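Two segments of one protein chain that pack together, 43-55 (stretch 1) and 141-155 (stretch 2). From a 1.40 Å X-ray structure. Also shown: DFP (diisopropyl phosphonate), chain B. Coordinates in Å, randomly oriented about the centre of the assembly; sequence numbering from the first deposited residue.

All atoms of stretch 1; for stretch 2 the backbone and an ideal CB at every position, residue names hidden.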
# COMPACT_ATOMS: atom_id res chain seq x y z
N TYR A 43 -13.37 -12.12 1.65
CA TYR A 43 -12.18 -11.88 0.85
C TYR A 43 -11.10 -11.12 1.64
O TYR A 43 -11.50 -10.24 2.40
CB TYR A 43 -12.53 -11.05 -0.36
CG TYR A 43 -13.49 -11.58 -1.43
CD1 TYR A 43 -13.10 -12.63 -2.23
CD2 TYR A 43 -14.70 -10.90 -1.54
CE1 TYR A 43 -14.00 -13.09 -3.22
CE2 TYR A 43 -15.59 -11.33 -2.53
CZ TYR A 43 -15.19 -12.39 -3.28
OH TYR A 43 -16.13 -12.76 -4.25
N PRO A 44 -9.85 -11.50 1.43
CA PRO A 44 -8.77 -10.56 1.88
C PRO A 44 -8.93 -9.32 1.03
O PRO A 44 -9.52 -9.35 -0.05
CB PRO A 44 -7.51 -11.27 1.48
CG PRO A 44 -7.85 -12.68 1.16
CD PRO A 44 -9.29 -12.64 0.76
N ILE A 45 -8.32 -8.17 1.48
CA ILE A 45 -8.47 -6.99 0.66
C ILE A 45 -7.17 -6.17 0.73
O ILE A 45 -6.65 -6.06 1.85
CB ILE A 45 -9.69 -6.13 1.09
CG1 ILE A 45 -9.95 -4.93 0.17
CG2 ILE A 45 -9.60 -5.72 2.58
CD1 ILE A 45 -11.29 -4.20 0.46
N LEU A 46 -6.71 -5.68 -0.43
CA LEU A 46 -5.44 -4.95 -0.41
C LEU A 46 -5.70 -3.57 -1.01
O LEU A 46 -6.16 -3.49 -2.15
CB LEU A 46 -4.41 -5.75 -1.20
CG LEU A 46 -2.98 -5.11 -1.14
CD1 LEU A 46 -2.40 -4.97 0.25
CD2 LEU A 46 -2.06 -5.94 -2.02
N TYR A 47 -5.43 -2.53 -0.22
CA TYR A 47 -5.52 -1.14 -0.61
C TYR A 47 -4.16 -0.69 -1.18
O TYR A 47 -3.16 -1.00 -0.47
CB TYR A 47 -5.90 -0.28 0.61
CG TYR A 47 -7.37 -0.43 1.00
CD1 TYR A 47 -8.30 0.52 0.59
CD2 TYR A 47 -7.73 -1.54 1.75
CE1 TYR A 47 -9.66 0.40 0.92
CE2 TYR A 47 -9.09 -1.64 2.08
CZ TYR A 47 -9.99 -0.70 1.67
OH TYR A 47 -11.34 -0.86 2.03
N MSE A 48 -4.14 -0.12 -2.35
CA MSE A 48 -2.88 0.11 -3.06
C MSE A 48 -2.79 1.56 -3.51
O MSE A 48 -3.66 2.09 -4.18
CB MSE A 48 -2.86 -0.81 -4.31
CG MSE A 48 -3.00 -2.29 -3.80
SE MSE A 48 -2.66 -3.59 -5.21
CE MSE A 48 -3.77 -2.32 -6.08
N LEU A 49 -1.67 2.19 -3.08
CA LEU A 49 -1.48 3.58 -3.53
C LEU A 49 -1.01 3.65 -5.00
O LEU A 49 -0.75 2.64 -5.66
CB LEU A 49 -0.45 4.24 -2.63
CG LEU A 49 -0.77 4.23 -1.12
CD1 LEU A 49 0.16 5.24 -0.39
CD2 LEU A 49 -2.17 4.36 -0.67
N ASP A 50 -0.89 4.86 -5.53
CA ASP A 50 -0.60 5.05 -6.94
C ASP A 50 -1.51 4.23 -7.82
O ASP A 50 -1.07 3.52 -8.73
CB ASP A 50 0.90 4.76 -7.22
CG ASP A 50 1.80 5.79 -6.53
OD1 ASP A 50 1.44 7.01 -6.60
OD2 ASP A 50 2.82 5.31 -6.00
N GLY A 51 -2.81 4.33 -7.53
CA GLY A 51 -3.75 3.36 -8.12
C GLY A 51 -3.82 3.48 -9.59
O GLY A 51 -4.16 2.45 -10.22
N ASN A 52 -3.61 4.61 -10.24
CA ASN A 52 -3.70 4.68 -11.70
C ASN A 52 -2.62 3.76 -12.30
O ASN A 52 -2.90 3.02 -13.26
CB ASN A 52 -3.47 6.07 -12.26
CG ASN A 52 -4.40 7.11 -11.70
OD1 ASN A 52 -5.37 7.57 -12.30
ND2 ASN A 52 -4.13 7.47 -10.47
N ALA A 53 -1.45 3.76 -11.72
CA ALA A 53 -0.31 2.99 -12.29
C ALA A 53 -0.51 1.52 -12.03
O ALA A 53 -0.22 0.66 -12.87
CB ALA A 53 1.01 3.48 -11.64
N VAL A 54 -1.04 1.17 -10.83
CA VAL A 54 -1.38 -0.22 -10.56
C VAL A 54 -2.42 -0.68 -11.60
O VAL A 54 -2.23 -1.79 -12.18
CB VAL A 54 -1.94 -0.34 -9.13
CG1 VAL A 54 -2.53 -1.74 -9.01
CG2 VAL A 54 -0.85 -0.11 -8.08
N MSE A 55 -3.46 0.10 -11.83
CA MSE A 55 -4.47 -0.38 -12.81
C MSE A 55 -3.89 -0.54 -14.20
O MSE A 55 -4.31 -1.48 -14.88
CB MSE A 55 -5.66 0.56 -12.85
CG MSE A 55 -6.41 0.49 -11.50
SE MSE A 55 -7.19 -1.24 -11.11
CE MSE A 55 -8.28 -1.30 -12.60
N UNK A 141 -9.53 -9.32 9.15
CA UNK A 141 -8.19 -9.65 9.66
C UNK A 141 -7.17 -9.72 8.54
O UNK A 141 -5.99 -9.88 8.84
CB UNK A 141 -8.22 -10.98 10.42
N UNK A 142 -7.58 -9.65 7.29
CA UNK A 142 -6.77 -9.82 6.11
C UNK A 142 -6.85 -8.53 5.29
O UNK A 142 -6.82 -8.60 4.07
CB UNK A 142 -7.23 -11.03 5.30
N UNK A 143 -6.98 -7.40 5.95
CA UNK A 143 -6.93 -6.09 5.28
C UNK A 143 -5.49 -5.59 5.19
O UNK A 143 -4.84 -5.48 6.23
CB UNK A 143 -7.80 -5.07 6.02
N UNK A 144 -5.05 -5.32 3.96
CA UNK A 144 -3.63 -4.88 3.82
C UNK A 144 -3.59 -3.58 3.05
O UNK A 144 -4.50 -3.07 2.45
CB UNK A 144 -2.78 -5.94 3.11
N UNK A 145 -2.37 -2.96 3.17
CA UNK A 145 -2.04 -1.66 2.57
C UNK A 145 -0.70 -1.79 1.85
O UNK A 145 0.22 -2.32 2.50
CB UNK A 145 -1.99 -0.55 3.63
N UNK A 146 -0.56 -1.31 0.65
CA UNK A 146 0.70 -1.33 -0.11
C UNK A 146 0.95 0.03 -0.71
O UNK A 146 0.07 0.72 -1.20
CB UNK A 146 0.67 -2.40 -1.21
N UNK A 147 2.29 0.36 -0.74
CA UNK A 147 2.73 1.54 -1.49
C UNK A 147 4.23 1.47 -1.78
O UNK A 147 4.92 0.75 -1.07
CB UNK A 147 2.40 2.82 -0.72
N UNK A 148 4.60 2.24 -2.83
CA UNK A 148 6.00 2.25 -3.26
C UNK A 148 6.57 3.67 -3.23
O UNK A 148 5.92 4.59 -3.64
CB UNK A 148 6.13 1.66 -4.67
N UNK A 149 7.83 3.68 -2.77
CA UNK A 149 8.60 4.97 -2.81
C UNK A 149 7.94 5.95 -1.83
O UNK A 149 7.90 5.56 -0.66
CB UNK A 149 8.63 5.56 -4.22
N UNK A 150 7.43 7.12 -2.24
CA UNK A 150 6.65 7.86 -1.24
C UNK A 150 5.51 7.01 -0.68
O UNK A 150 5.19 7.14 0.50
CB UNK A 150 6.09 9.15 -1.85
N UNK A 151 4.94 6.15 -1.52
CA UNK A 151 3.87 5.26 -1.01
C UNK A 151 4.43 4.34 0.06
O UNK A 151 3.74 3.99 1.01
CB UNK A 151 3.25 4.43 -2.14
N UNK A 152 5.72 3.94 -0.02
CA UNK A 152 6.29 3.08 1.01
C UNK A 152 6.47 3.82 2.34
O UNK A 152 6.31 3.23 3.42
CB UNK A 152 7.63 2.52 0.54
N UNK A 153 6.78 5.14 2.24
CA UNK A 153 6.81 5.94 3.46
C UNK A 153 5.41 6.01 4.13
O UNK A 153 5.31 5.89 5.37
CB UNK A 153 7.32 7.35 3.14
N UNK A 154 4.42 6.19 3.27
CA UNK A 154 3.05 6.27 3.80
C UNK A 154 2.70 4.97 4.53
O UNK A 154 2.05 5.00 5.58
CB UNK A 154 2.05 6.54 2.68
N UNK A 155 3.14 3.81 3.97
CA UNK A 155 2.81 2.56 4.67
C UNK A 155 3.46 2.45 6.03
O UNK A 155 2.88 2.03 7.02
CB UNK A 155 3.23 1.36 3.82
C1 DFP B . 10.86 6.82 -7.18
C2 DFP B . 11.43 8.00 -7.98
C3 DFP B . 10.49 5.64 -8.06
C1' DFP B . 10.56 9.71 -3.71
C2' DFP B . 11.07 9.01 -2.48
C3' DFP B . 11.62 10.78 -4.12
P DFP B . 9.41 7.75 -5.11
O1P DFP B . 9.63 7.35 -6.60
O2P DFP B . 10.55 8.80 -4.79
O3P DFP B . 8.02 8.30 -4.84

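Position 141 lies beyond the reach of stretch 1, so nothing there limits the choice. A polar residue would suit, and it is Q141.

At position 142 CA-to-CB points toward stretch 1, and the ideal CB is 3.8 Å from P44 CA. A long side chain could lie across the proline ring; an aliphatic one would also fit. The residue is R142. P44 CG sits over one face of its guanidinium, 3.7 Å from NH2. The backbone O of 142 accepts a hydrogen bond from I45 N at 3.0 Å.

Position 143 pairs with I45, and its CB is 3.9 Å from I45 CG2, on the sheet face that also carries Y47. A side chain with several methylenes would suit, as would a branched aliphatic one. It is R143. Its CG packs 3.7 Å from I45 CG2 and 4.0 Å from Y47 CE2.

Position 144 has little room. An ideal CB would lie 3.0 Å from L46 CD1, which favours no side chain. It is G144, and L46 CD1 comes within 3.3 Å of its C. Its N donates to I45 O at 2.7 Å.

Position 145 pairs with Y47 and turns to the same face. L49 also reaches this region. A medium apolar residue, such as leucine, isoleucine or valine, would suit. It is L145, with CD1 4.0 Å from Y47 CB and 4.2 Å from L49 CD2.

Position 146 points to the face of L46 and M48, its CB 4.3 Å from L46 CD1 and 4.5 Å from M48 CG. A large apolar or aromatic side chain would suit. It is W146. Its CE3 is 3.9 Å from M48 CB, and its CZ3 is 3.7 Å from V54 CG2. Its backbone N donates to Y47 O at 2.8 Å, and its O accepts from L49 N at 3.0 Å.

At position 147 an ideal CB would be 3.3 Å from L49 CD1, and that same CB would be 2.5 Å from the backbone O of position 151. Glycine is the natural fit, and G147 is found.

Position 148 has its CB 5.1 Å from D50 OD2, so a polar residue is plausible. It is H148; its side-chain end leads away. A water bridges its N (2.8 Å) and D50 OD2 (2.7 Å).

Position 149 has phi/psi of 67/-119, unusual for a residue with a side chain, and DFP lies close by. A small nucleophile would suit. It is S149, whose OG is bonded to DFP P at 1.5 Å.

At position 150 stretch 1 sets no limit, so many side chains would do. It is Y150, whose N donates to DFP O3P at 2.9 Å.

At 151 a CB would be 2.7 Å from H148 N, so glycine fits: G151, its CA 3.8 Å from L49 CD1.

At 152 an ideal CB would be crowded by S149 O at 3.3 Å, favouring a small residue or none: G152. Position 153 is out of reach, so many would do: L153.

Position 154 points toward L49, its CB 3.8 Å from L49 CD1. An apolar residue is expected. F154 places CD2 3.6 Å from L49 CD1.

Position 155 points sideways and is unrestricted by stretch 1; it is V155.

Stretch 2 141-155: QRRGLWGHSYGGLFV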
# COMPACT_ATOMS: atom_id res chain seq x y z
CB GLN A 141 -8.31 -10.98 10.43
CG GLN A 141 -9.29 -10.90 11.61
CD GLN A 141 -9.06 -12.10 12.52
OE1 GLN A 141 -9.78 -13.10 12.46
NE2 GLN A 141 -8.01 -11.96 13.32
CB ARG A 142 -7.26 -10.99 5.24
CG ARG A 142 -7.12 -12.36 5.95
CD ARG A 142 -5.77 -12.96 5.66
NE ARG A 142 -5.64 -13.80 4.49
CZ ARG A 142 -6.34 -14.74 3.89
NH1 ARG A 142 -7.51 -15.16 4.34
NH2 ARG A 142 -5.85 -15.30 2.77
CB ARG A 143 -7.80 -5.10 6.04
CG ARG A 143 -7.94 -3.77 5.31
CD ARG A 143 -8.81 -2.88 6.12
NE ARG A 143 -10.28 -3.09 6.12
CZ ARG A 143 -10.97 -3.08 7.27
NH1 ARG A 143 -10.47 -2.86 8.49
NH2 ARG A 143 -12.28 -3.26 7.29
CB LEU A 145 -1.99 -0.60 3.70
CG LEU A 145 -1.56 0.82 3.16
CD1 LEU A 145 -2.66 1.42 2.31
CD2 LEU A 145 -1.30 1.68 4.39
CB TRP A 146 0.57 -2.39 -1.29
CG TRP A 146 1.78 -2.33 -2.22
CD1 TRP A 146 2.95 -3.06 -2.10
CD2 TRP A 146 1.91 -1.50 -3.40
NE1 TRP A 146 3.77 -2.69 -3.14
CE2 TRP A 146 3.21 -1.78 -3.95
CE3 TRP A 146 1.07 -0.56 -4.03
CZ2 TRP A 146 3.65 -1.12 -5.13
CZ3 TRP A 146 1.53 0.09 -5.21
CH2 TRP A 146 2.81 -0.22 -5.71
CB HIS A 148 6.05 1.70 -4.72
CG HIS A 148 7.41 1.74 -5.38
ND1 HIS A 148 7.78 2.81 -6.18
CD2 HIS A 148 8.43 0.86 -5.34
CE1 HIS A 148 9.00 2.54 -6.62
NE2 HIS A 148 9.46 1.40 -6.15
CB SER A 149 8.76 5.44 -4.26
OG SER A 149 9.78 6.54 -4.22
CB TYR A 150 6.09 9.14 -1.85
CG TYR A 150 7.02 10.36 -2.02
CD1 TYR A 150 8.05 10.53 -1.09
CD2 TYR A 150 6.80 11.24 -3.04
CE1 TYR A 150 8.87 11.63 -1.27
CE2 TYR A 150 7.62 12.36 -3.21
CZ TYR A 150 8.63 12.50 -2.29
OH TYR A 150 9.46 13.60 -2.40
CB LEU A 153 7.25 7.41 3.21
CG LEU A 153 8.64 7.46 2.56
CD1 LEU A 153 8.99 8.94 2.30
CD2 LEU A 153 9.67 6.79 3.46
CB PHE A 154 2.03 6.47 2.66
CG PHE A 154 0.62 6.57 3.23
CD1 PHE A 154 0.18 7.73 3.86
CD2 PHE A 154 -0.24 5.48 3.13
CE1 PHE A 154 -1.09 7.76 4.43
CE2 PHE A 154 -1.52 5.49 3.70
CZ PHE A 154 -1.93 6.66 4.31
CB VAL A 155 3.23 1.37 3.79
CG1 VAL A 155 3.08 0.01 4.49
CG2 VAL A 155 2.37 1.35 2.53
O HOH W 1 2.54 3.22 -4.39
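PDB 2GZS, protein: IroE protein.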